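Local structure of TipC2 (Streptococcus intermedius B196, 6DHX) at residues A69-Y74 / Y158-N163; V102-W107 / A142-Y147; L35-N40 / V45-Y50. The protein is an immunity protein (antitoxin) that probably protects the bacterium against a toxin exported by its type VII secretion system. All coordinates share one frame; numbering follows the deposited sequence.

Contact 1: residues A69-Y74 / Y158-N163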
loop_
_atom_site.group_PDB
_atom_site.type_symbol
_atom_site.label_atom_id
_atom_site.label_comp_id
_atom_site.label_asym_id
_atom_site.label_seq_id
_atom_site.Cartn_x
_atom_site.Cartn_y
_atom_site.Cartn_z
ATOM N N ALA A 69 6.673 11.068 10.002
ATOM C CA ALA A 69 6.198 9.717 10.286
ATOM C C ALA A 69 6.972 8.640 9.541
ATOM O O ALA A 69 6.587 7.477 9.618
ATOM C CB ALA A 69 4.709 9.589 9.933
ATOM N N LYS A 70 8.023 8.995 8.800
ATOM C CA LYS A 70 8.830 8.012 8.077
ATOM C C LYS A 70 10.154 7.759 8.796
ATOM O O LYS A 70 10.792 8.687 9.305
ATOM C CB LYS A 70 9.079 8.458 6.632
ATOM C CG LYS A 70 7.865 8.208 5.741
ATOM C CD LYS A 70 8.116 8.672 4.313
ATOM C CE LYS A 70 8.567 10.113 4.278
ATOM N NZ LYS A 70 8.588 10.718 2.911
ATOM N N THR A 71 10.562 6.489 8.818
ATOM C CA THR A 71 11.688 5.990 9.595
ATOM C C THR A 71 12.849 5.613 8.674
ATOM O O THR A 71 12.640 5.163 7.541
ATOM C CB THR A 71 11.254 4.764 10.426
ATOM O OG1 THR A 71 12.286 3.773 10.429
ATOM C CG2 THR A 71 9.966 4.126 9.847
ATOM N N GLY A 72 14.076 5.822 9.163
ATOM C CA GLY A 72 15.263 5.262 8.538
ATOM C C GLY A 72 15.372 5.497 7.045
ATOM O O GLY A 72 15.377 6.649 6.604
ATOM N N ASN A 73 15.454 4.428 6.250
ATOM C CA ASN A 73 15.642 4.583 4.814
ATOM C C ASN A 73 14.327 4.626 4.035
ATOM O O ASN A 73 14.361 4.611 2.794
ATOM C CB ASN A 73 16.523 3.456 4.254
ATOM C CG ASN A 73 17.984 3.609 4.641
ATOM O OD1 ASN A 73 18.605 2.675 5.154
ATOM N ND2 ASN A 73 18.541 4.790 4.396
ATOM N N TYR A 74 13.179 4.662 4.709
ATOM C CA TYR A 74 11.908 4.632 3.985
ATOM C C TYR A 74 11.593 6.016 3.441
ATOM O O TYR A 74 11.590 7.008 4.182
ATOM C CB TYR A 74 10.776 4.122 4.882
ATOM C CG TYR A 74 10.985 2.676 5.281
ATOM C CD1 TYR A 74 10.562 1.630 4.456
ATOM C CD2 TYR A 74 11.642 2.350 6.463
ATOM C CE1 TYR A 74 10.778 0.296 4.815
ATOM C CE2 TYR A 74 11.855 1.029 6.832
ATOM C CZ TYR A 74 11.413 -0.001 6.003
ATOM O OH TYR A 74 11.649 -1.323 6.355
ATOM N N TYR A 158 7.695 -5.815 4.867
ATOM C CA TYR A 158 6.235 -5.846 4.822
ATOM C C TYR A 158 5.647 -5.853 6.234
ATOM O O TYR A 158 4.720 -5.093 6.546
ATOM C CB TYR A 158 5.781 -7.089 4.031
ATOM C CG TYR A 158 4.283 -7.176 4.012
ATOM C CD1 TYR A 158 3.566 -6.540 3.008
ATOM C CD2 TYR A 158 3.592 -7.868 5.000
ATOM C CE1 TYR A 158 2.186 -6.582 2.973
ATOM C CE2 TYR A 158 2.176 -7.910 5.003
ATOM C CZ TYR A 158 1.489 -7.265 3.965
ATOM O OH TYR A 158 0.110 -7.293 3.925
ATOM N N GLU A 159 6.197 -6.698 7.114
ATOM C CA GLU A 159 5.720 -6.752 8.496
ATOM C C GLU A 159 5.894 -5.396 9.174
ATOM O O GLU A 159 5.000 -4.925 9.879
ATOM C CB GLU A 159 6.461 -7.848 9.266
ATOM C CG GLU A 159 6.261 -7.836 10.787
ATOM C CD GLU A 159 4.836 -8.157 11.220
ATOM O OE1 GLU A 159 4.077 -8.798 10.453
ATOM O OE2 GLU A 159 4.486 -7.798 12.371
ATOM N N LYS A 160 7.037 -4.759 8.957
ATOM C CA LYS A 160 7.329 -3.505 9.643
ATOM C C LYS A 160 6.425 -2.363 9.174
ATOM O O LYS A 160 5.927 -1.579 9.993
ATOM C CB LYS A 160 8.793 -3.153 9.409
ATOM C CG LYS A 160 9.230 -1.896 10.168
ATOM C CD LYS A 160 10.729 -1.674 9.866
ATOM C CE LYS A 160 11.179 -0.274 10.253
ATOM N NZ LYS A 160 10.875 0.023 11.675
ATOM N N ILE A 161 6.231 -2.237 7.865
ATOM C CA ILE A 161 5.503 -1.092 7.335
ATOM C C ILE A 161 4.027 -1.381 7.188
ATOM O O ILE A 161 3.194 -0.543 7.561
ATOM C CB ILE A 161 6.099 -0.637 5.986
ATOM C CG1 ILE A 161 7.576 -0.252 6.166
ATOM C CG2 ILE A 161 5.222 0.512 5.378
ATOM C CD1 ILE A 161 7.821 0.885 7.196
ATOM N N VAL A 162 3.654 -2.503 6.561
ATOM C CA VAL A 162 2.213 -2.726 6.368
ATOM C C VAL A 162 1.558 -3.132 7.684
ATOM O O VAL A 162 0.524 -2.585 8.065
ATOM C CB VAL A 162 1.917 -3.763 5.269
ATOM C CG1 VAL A 162 0.360 -4.042 5.186
ATOM C CG2 VAL A 162 2.402 -3.247 3.898
ATOM N N ASN A 163 2.114 -4.145 8.365
ATOM C CA ASN A 163 1.400 -4.618 9.553
ATOM C C ASN A 163 1.589 -3.693 10.751
ATOM O O ASN A 163 0.611 -3.283 11.389
ATOM C CB ASN A 163 1.845 -6.047 9.879
ATOM C CG ASN A 163 1.241 -7.047 8.899
ATOM O OD1 ASN A 163 0.232 -6.750 8.251
ATOM N ND2 ASN A 163 1.826 -8.224 8.803
#
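With CG placed beside its own backbone N and anti to the carbonyl carbon (chi1 -65°), the ring of Tyr74 is carried toward helix 151-173, where Ile161, whose CG1 takes the same setting (chi1 -59°), reaches out from the opposite direction. The end of the isoleucine lands on the ring: Ile161 CD1 sits 3.8 Å from the centroid of the Tyr74 ring, almost exactly on its normal, in a CH-pi contact over one face. The closest approach is a little off centre, Ile161 CG1 to Tyr74 CE1 at 3.5 Å. Lys160 lies obliquely across the outer end of the tyrosine, its aliphatic chain doing the touching, with Lys160 CD 3.6 Å from Tyr74 OH. The phenol oxygen takes its polar partner from the same helix, a hydrogen bond with His157 ND1. Thr71, poorly ordered, marks the loose margin. Phe94 and Ile77 of the sheet also touch Ile161, so the contact continues into the core beneath the helix. Tyr74 N bonds back to Thr71 O at 2.9 Å, closing a type II' beta turn with Gly72 at positive phi; the turn leads into a strand whose first residue, a tyrosine, packs on a helix lying against a mostly antiparallel sheet.

Contact 2: residues V102-W107 / A142-Y147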
loop_
_atom_site.group_PDB
_atom_site.type_symbol
_atom_site.label_atom_id
_atom_site.label_comp_id
_atom_site.label_asym_id
_atom_site.label_seq_id
_atom_site.Cartn_x
_atom_site.Cartn_y
_atom_site.Cartn_z
ATOM N N VAL A 102 18.959 3.780 -6.039
ATOM C CA VAL A 102 18.088 2.625 -6.284
ATOM C C VAL A 102 17.168 2.451 -5.087
ATOM O O VAL A 102 17.640 2.446 -3.948
ATOM C CB VAL A 102 18.887 1.326 -6.538
ATOM C CG1 VAL A 102 17.920 0.153 -6.773
ATOM C CG2 VAL A 102 19.855 1.483 -7.746
ATOM N N ARG A 103 15.856 2.317 -5.339
ATOM C CA ARG A 103 14.873 2.069 -4.288
ATOM C C ARG A 103 14.098 0.810 -4.621
ATOM O O ARG A 103 13.857 0.503 -5.796
ATOM C CB ARG A 103 13.865 3.248 -4.111
ATOM C CG ARG A 103 14.563 4.644 -3.962
ATOM C CD ARG A 103 13.534 5.692 -3.504
ATOM N NE ARG A 103 12.336 5.770 -4.352
ATOM C CZ ARG A 103 12.285 6.456 -5.500
ATOM N NH1 ARG A 103 13.365 7.093 -5.937
ATOM N NH2 ARG A 103 11.157 6.494 -6.211
ATOM N N VAL A 104 13.721 0.077 -3.595
ATOM C CA VAL A 104 12.759 -1.001 -3.744
ATOM C C VAL A 104 11.373 -0.458 -3.425
ATOM O O VAL A 104 11.202 0.429 -2.588
ATOM C CB VAL A 104 13.132 -2.187 -2.835
ATOM C CG1 VAL A 104 12.907 -1.811 -1.344
ATOM C CG2 VAL A 104 12.369 -3.418 -3.200
ATOM N N ARG A 105 10.382 -0.939 -4.153
ATOM C CA ARG A 105 8.998 -0.550 -3.926
ATOM C C ARG A 105 8.236 -1.819 -3.642
ATOM O O ARG A 105 8.236 -2.732 -4.469
ATOM C CB ARG A 105 8.407 0.129 -5.149
ATOM C CG ARG A 105 9.334 1.049 -5.889
ATOM C CD ARG A 105 8.683 1.427 -7.229
ATOM N NE ARG A 105 7.734 2.548 -7.130
ATOM C CZ ARG A 105 6.453 2.477 -6.764
ATOM N NH1 ARG A 105 5.717 3.586 -6.739
ATOM N NH2 ARG A 105 5.915 1.331 -6.383
ATOM N N ILE A 106 7.583 -1.897 -2.492
ATOM C CA ILE A 106 6.783 -3.071 -2.199
ATOM C C ILE A 106 5.325 -2.643 -2.310
ATOM O O ILE A 106 4.898 -1.667 -1.671
ATOM C CB ILE A 106 7.157 -3.674 -0.830
ATOM C CG1 ILE A 106 8.589 -4.236 -0.947
ATOM C CG2 ILE A 106 6.259 -4.816 -0.456
ATOM C CD1 ILE A 106 9.193 -4.715 0.389
ATOM N N TRP A 107 4.585 -3.381 -3.125
ATOM C CA TRP A 107 3.322 -2.992 -3.729
ATOM C C TRP A 107 2.278 -4.010 -3.313
ATOM O O TRP A 107 2.414 -5.200 -3.623
ATOM C CB TRP A 107 3.562 -3.038 -5.242
ATOM C CG TRP A 107 2.598 -2.553 -6.128
ATOM C CD1 TRP A 107 1.585 -3.261 -6.723
ATOM C CD2 TRP A 107 2.559 -1.255 -6.679
ATOM N NE1 TRP A 107 0.912 -2.465 -7.601
ATOM C CE2 TRP A 107 1.483 -1.220 -7.591
ATOM C CE3 TRP A 107 3.338 -0.116 -6.506
ATOM C CZ2 TRP A 107 1.151 -0.076 -8.316
ATOM C CZ3 TRP A 107 2.997 1.025 -7.221
ATOM C CH2 TRP A 107 1.920 1.034 -8.113
ATOM N N ALA A 142 17.458 -9.312 -9.936
ATOM C CA ALA A 142 18.881 -8.983 -10.060
ATOM C C ALA A 142 19.276 -7.829 -9.133
ATOM O O ALA A 142 20.354 -7.859 -8.516
ATOM C CB ALA A 142 19.246 -8.654 -11.515
ATOM N N TYR A 143 18.437 -6.790 -9.053
ATOM C CA TYR A 143 18.727 -5.699 -8.133
ATOM C C TYR A 143 18.697 -6.190 -6.700
ATOM O O TYR A 143 19.538 -5.786 -5.883
ATOM C CB TYR A 143 17.733 -4.545 -8.310
ATOM C CG TYR A 143 18.014 -3.701 -9.507
ATOM C CD1 TYR A 143 18.988 -2.699 -9.464
ATOM C CD2 TYR A 143 17.330 -3.927 -10.704
ATOM C CE1 TYR A 143 19.274 -1.944 -10.594
ATOM C CE2 TYR A 143 17.607 -3.191 -11.830
ATOM C CZ TYR A 143 18.564 -2.196 -11.772
ATOM O OH TYR A 143 18.805 -1.459 -12.905
ATOM N N LEU A 144 17.692 -7.007 -6.353
ATOM C CA LEU A 144 17.602 -7.469 -4.967
ATOM C C LEU A 144 18.837 -8.276 -4.602
ATOM O O LEU A 144 19.436 -8.069 -3.534
ATOM C CB LEU A 144 16.335 -8.299 -4.751
ATOM C CG LEU A 144 15.040 -7.535 -5.001
ATOM C CD1 LEU A 144 13.871 -8.480 -4.791
ATOM C CD2 LEU A 144 14.899 -6.331 -4.031
ATOM N N LYS A 145 19.237 -9.194 -5.494
ATOM C CA LYS A 145 20.449 -9.993 -5.258
ATOM C C LYS A 145 21.686 -9.114 -5.125
ATOM O O LYS A 145 22.535 -9.350 -4.255
ATOM C CB LYS A 145 20.626 -11.016 -6.377
ATOM C CG LYS A 145 21.880 -11.915 -6.210
ATOM C CD LYS A 145 22.047 -12.786 -7.472
ATOM C CE LYS A 145 23.327 -13.616 -7.444
ATOM N NZ LYS A 145 23.667 -14.057 -8.830
ATOM N N LYS A 146 21.812 -8.093 -5.969
ATOM C CA LYS A 146 22.985 -7.224 -5.880
ATOM C C LYS A 146 23.089 -6.572 -4.508
ATOM O O LYS A 146 24.163 -6.548 -3.899
ATOM C CB LYS A 146 22.937 -6.169 -6.974
ATOM C CG LYS A 146 24.015 -5.156 -6.898
ATOM C CD LYS A 146 24.007 -4.290 -8.144
ATOM C CE LYS A 146 25.252 -3.403 -8.146
ATOM N NZ LYS A 146 24.992 -2.194 -8.970
ATOM N N TYR A 147 21.983 -6.066 -3.988
ATOM C CA TYR A 147 22.015 -5.358 -2.725
ATOM C C TYR A 147 21.741 -6.260 -1.524
ATOM O O TYR A 147 21.549 -5.750 -0.415
ATOM C CB TYR A 147 21.041 -4.179 -2.790
ATOM C CG TYR A 147 21.546 -3.157 -3.779
ATOM C CD1 TYR A 147 22.684 -2.408 -3.492
ATOM C CD2 TYR A 147 20.926 -2.957 -4.994
ATOM C CE1 TYR A 147 23.180 -1.498 -4.393
ATOM C CE2 TYR A 147 21.435 -2.049 -5.923
ATOM C CZ TYR A 147 22.552 -1.309 -5.599
ATOM O OH TYR A 147 23.069 -0.390 -6.484
#
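Val102 meets both Tyr143 and Tyr147, while Val104 meets Leu144, and together these pairs dock the end of helix 137-146 against the start of strand 102-111 in the curved, mostly antiparallel sheet of the protein. No hydrogen bond joins the two segments; between them the contact is made by side-chain packing, largely apolar. The more deeply buried part is formed by Val104 and Leu144. Val104 CG2 and Leu144 CD2 approach to 3.9 Å, the two side chains crossing at about a right angle. The valine torsion explains the choice of branch: CG2 stands anti to the backbone N and faces the leucine, while CG1 is tucked between the N and the carbonyl carbon. Ile98 and Val121, from the strands flanking 102-111, also touch Val104, and Leu144 is further packed by Ile149 and the C-terminal Trp195, so this end of the contact is covered by several further residues.

At the other end the buried Val102 meets two tyrosines that are both partly exposed. Val102 CG1 comes no nearer to the Tyr143 ring than 4.1 Å, at CD1, and stands 4.2 Å from Tyr147 CE2; it meets each ring obliquely. Leu125 and Ile134 of neighbouring strands add to the surroundings of Tyr143, and Pro100 touches Tyr147. The second ring belongs to the first residue beyond the helix to leave helical backbone angles, although Tyr147 N still bonds to Tyr143 O at 3.1 Å. On one face of the Tyr147 ring lies the aliphatic chain of Lys146, with Lys146 CG 4.1 Å above the plane and over its centre. At the far end of the same ring, Tyr147 OH lies 3.9 Å from Val102 CG2, the methyl group that stands anti to the valine carbonyl carbon.

Contact 3: residues L35-N40 / V45-Y50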
loop_
_atom_site.group_PDB
_atom_site.type_symbol
_atom_site.label_atom_id
_atom_site.label_comp_id
_atom_site.label_asym_id
_atom_site.label_seq_id
_atom_site.Cartn_x
_atom_site.Cartn_y
_atom_site.Cartn_z
ATOM N N LEU A 35 -17.335 13.313 2.619
ATOM C CA LEU A 35 -17.965 14.002 3.722
ATOM C C LEU A 35 -16.951 14.473 4.752
ATOM O O LEU A 35 -16.919 15.660 5.091
ATOM C CB LEU A 35 -19.016 13.067 4.377
ATOM C CG LEU A 35 -19.618 13.643 5.685
ATOM C CD1 LEU A 35 -20.386 14.991 5.514
ATOM C CD2 LEU A 35 -20.507 12.619 6.438
ATOM N N ASN A 36 -16.126 13.566 5.252
ATOM C CA ASN A 36 -15.095 13.824 6.256
ATOM C C ASN A 36 -14.259 12.559 6.336
ATOM O O ASN A 36 -14.548 11.632 7.118
ATOM C CB ASN A 36 -15.756 14.256 7.589
ATOM C CG ASN A 36 -14.741 14.506 8.717
ATOM O OD1 ASN A 36 -13.536 14.363 8.553
ATOM N ND2 ASN A 36 -15.251 14.864 9.878
ATOM N N ASN A 37 -13.220 12.509 5.500
ATOM C CA ASN A 37 -12.416 11.299 5.323
ATOM C C ASN A 37 -11.960 10.751 6.662
ATOM O O ASN A 37 -11.376 11.471 7.460
ATOM C CB ASN A 37 -11.202 11.659 4.450
ATOM C CG ASN A 37 -10.522 10.425 3.839
ATOM O OD1 ASN A 37 -10.229 9.459 4.522
ATOM N ND2 ASN A 37 -10.260 10.485 2.525
ATOM N N ILE A 38 -12.176 9.438 6.863
ATOM C CA ILE A 38 -11.720 8.791 8.088
ATOM C C ILE A 38 -10.231 9.069 8.358
ATOM O O ILE A 38 -9.819 9.226 9.503
ATOM C CB ILE A 38 -12.013 7.266 7.996
ATOM C CG1 ILE A 38 -11.515 6.545 9.257
ATOM C CG2 ILE A 38 -11.353 6.584 6.752
ATOM C CD1 ILE A 38 -12.287 6.882 10.439
ATOM N N PHE A 39 -9.408 9.185 7.314
ATOM C CA PHE A 39 -7.980 9.392 7.522
ATOM C C PHE A 39 -7.648 10.802 7.982
ATOM O O PHE A 39 -6.500 11.057 8.369
ATOM C CB PHE A 39 -7.215 9.040 6.232
ATOM C CG PHE A 39 -7.027 7.561 6.050
ATOM C CD1 PHE A 39 -5.973 6.868 6.685
ATOM C CD2 PHE A 39 -7.916 6.832 5.260
ATOM C CE1 PHE A 39 -5.814 5.475 6.503
ATOM C CE2 PHE A 39 -7.768 5.463 5.059
ATOM C CZ PHE A 39 -6.724 4.744 5.695
ATOM N N ASN A 40 -8.621 11.732 7.963
ATOM C CA ASN A 40 -8.410 12.996 8.662
ATOM C C ASN A 40 -8.108 12.753 10.131
ATOM O O ASN A 40 -7.487 13.610 10.757
ATOM C CB ASN A 40 -9.643 13.927 8.563
ATOM C CG ASN A 40 -9.889 14.415 7.118
ATOM O OD1 ASN A 40 -8.981 14.424 6.316
ATOM N ND2 ASN A 40 -11.116 14.802 6.810
ATOM N N VAL A 45 -0.617 11.164 8.675
ATOM C CA VAL A 45 -0.712 11.157 7.213
ATOM C C VAL A 45 -1.331 12.454 6.719
ATOM O O VAL A 45 -2.008 13.180 7.464
ATOM C CB VAL A 45 -1.520 9.932 6.710
ATOM C CG1 VAL A 45 -0.904 8.626 7.266
ATOM C CG2 VAL A 45 -3.042 10.072 7.115
ATOM N N GLU A 46 -1.072 12.753 5.445
ATOM C CA GLU A 46 -1.833 13.744 4.692
ATOM C C GLU A 46 -2.876 13.061 3.813
ATOM O O GLU A 46 -2.589 12.036 3.189
ATOM C CB GLU A 46 -0.919 14.536 3.767
ATOM C CG GLU A 46 0.207 15.322 4.454
ATOM C CD GLU A 46 1.256 15.837 3.466
ATOM O OE1 GLU A 46 1.181 15.572 2.230
ATOM O OE2 GLU A 46 2.183 16.508 3.939
ATOM N N VAL A 47 -4.035 13.670 3.700
ATOM C CA VAL A 47 -5.076 13.212 2.782
ATOM C C VAL A 47 -4.952 14.064 1.531
ATOM O O VAL A 47 -4.787 15.294 1.623
ATOM C CB VAL A 47 -6.486 13.349 3.398
ATOM C CG1 VAL A 47 -7.536 12.969 2.369
ATOM C CG2 VAL A 47 -6.634 12.389 4.634
ATOM N N HIS A 48 -4.955 13.400 0.358
ATOM C CA HIS A 48 -4.899 14.104 -0.920
ATOM C C HIS A 48 -6.116 13.717 -1.750
ATOM O O HIS A 48 -6.729 12.670 -1.552
ATOM C CB HIS A 48 -3.623 13.756 -1.684
ATOM C CG HIS A 48 -2.390 14.302 -1.051
ATOM N ND1 HIS A 48 -1.854 15.511 -1.410
ATOM C CD2 HIS A 48 -1.611 13.824 -0.050
ATOM C CE1 HIS A 48 -0.785 15.759 -0.674
ATOM N NE2 HIS A 48 -0.611 14.747 0.159
ATOM N N SER A 49 -6.447 14.556 -2.712
ATOM C CA SER A 49 -7.526 14.282 -3.654
ATOM C C SER A 49 -6.964 14.478 -5.049
ATOM O O SER A 49 -6.567 15.595 -5.393
ATOM C CB SER A 49 -8.694 15.264 -3.440
ATOM O OG SER A 49 -9.299 15.081 -2.151
ATOM N N TYR A 50 -6.983 13.431 -5.872
ATOM C CA TYR A 50 -6.457 13.509 -7.233
ATOM C C TYR A 50 -7.538 13.211 -8.270
ATOM O O TYR A 50 -8.429 12.380 -8.048
ATOM C CB TYR A 50 -5.306 12.511 -7.383
ATOM C CG TYR A 50 -4.140 12.793 -6.469
ATOM C CD1 TYR A 50 -3.556 14.059 -6.452
ATOM C CD2 TYR A 50 -3.583 11.793 -5.674
ATOM C CE1 TYR A 50 -2.473 14.346 -5.663
ATOM C CE2 TYR A 50 -2.483 12.084 -4.850
ATOM C CZ TYR A 50 -1.927 13.354 -4.882
ATOM O OH TYR A 50 -0.854 13.674 -4.098
#
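The backbones of Phe39, in a short 3-10 turn, and Val47, on strand 45-51, approach to 6.7 Å between CA atoms, with no hydrogen bond between the two segments. Val47 carries most of the contact, dividing its two methyls among three residues. Val47 CG2 meets Phe39 CB at 3.8 Å and also Asn40 OD1 at 3.5 Å, the two side chains of Asn40 and Val47 crossing at about a right angle. Val47 CG1, anti to its backbone N (chi1 175°), points to the other asparagine and touches Asn37 ND2 at 3.7 Å. Both amides are held from within their own segment. Asn37 OD1 accepts from Phe39 N at 2.9 Å, an Asx turn at the start of the 3-10 turn, and Asn40 ND2 gives a nearly straight bond (164°) to Asn36 OD1. The Asx turn and the 3-10 segment it opens belong to the loop linking helix 21-32 to strand 45-51, at the edge of the sheet, where the strand pairs with strand 59-65. At the start of the strand, Val45 CG2 lies 3.8 Å from Phe39 O and only loosely against the Phe39 ring, which it meets obliquely. That ring runs on into the core, between helix 21-32 and the sheet, where it meets Trp170 of helix 151-173 with the planes at about 40° and touches Ile63, Ile79 and Phe81.

In the fold
The three contacts are spread along one curved sheet and the helices that pack on it. Contacts 2 and 3 lie on opposite sides of the chain's centre, their own centres about 30 Å apart; the centre of contact 1 lies about 16 Å from that of contact 2 and about 20 Å from that of contact 3. None touches another; the closest approach is about 5 Å, between nearest atoms of contacts 1 and 2. Helix 151-173 is the common element: it supplies 158-163 to contact 1, is the next helix in the chain after that of contact 2, and brings Trp170 to Phe39 of contact 3. In sequence, contact 3 closes before contact 1 opens, whereas contact 2 falls wholly between the two segments of contact 1.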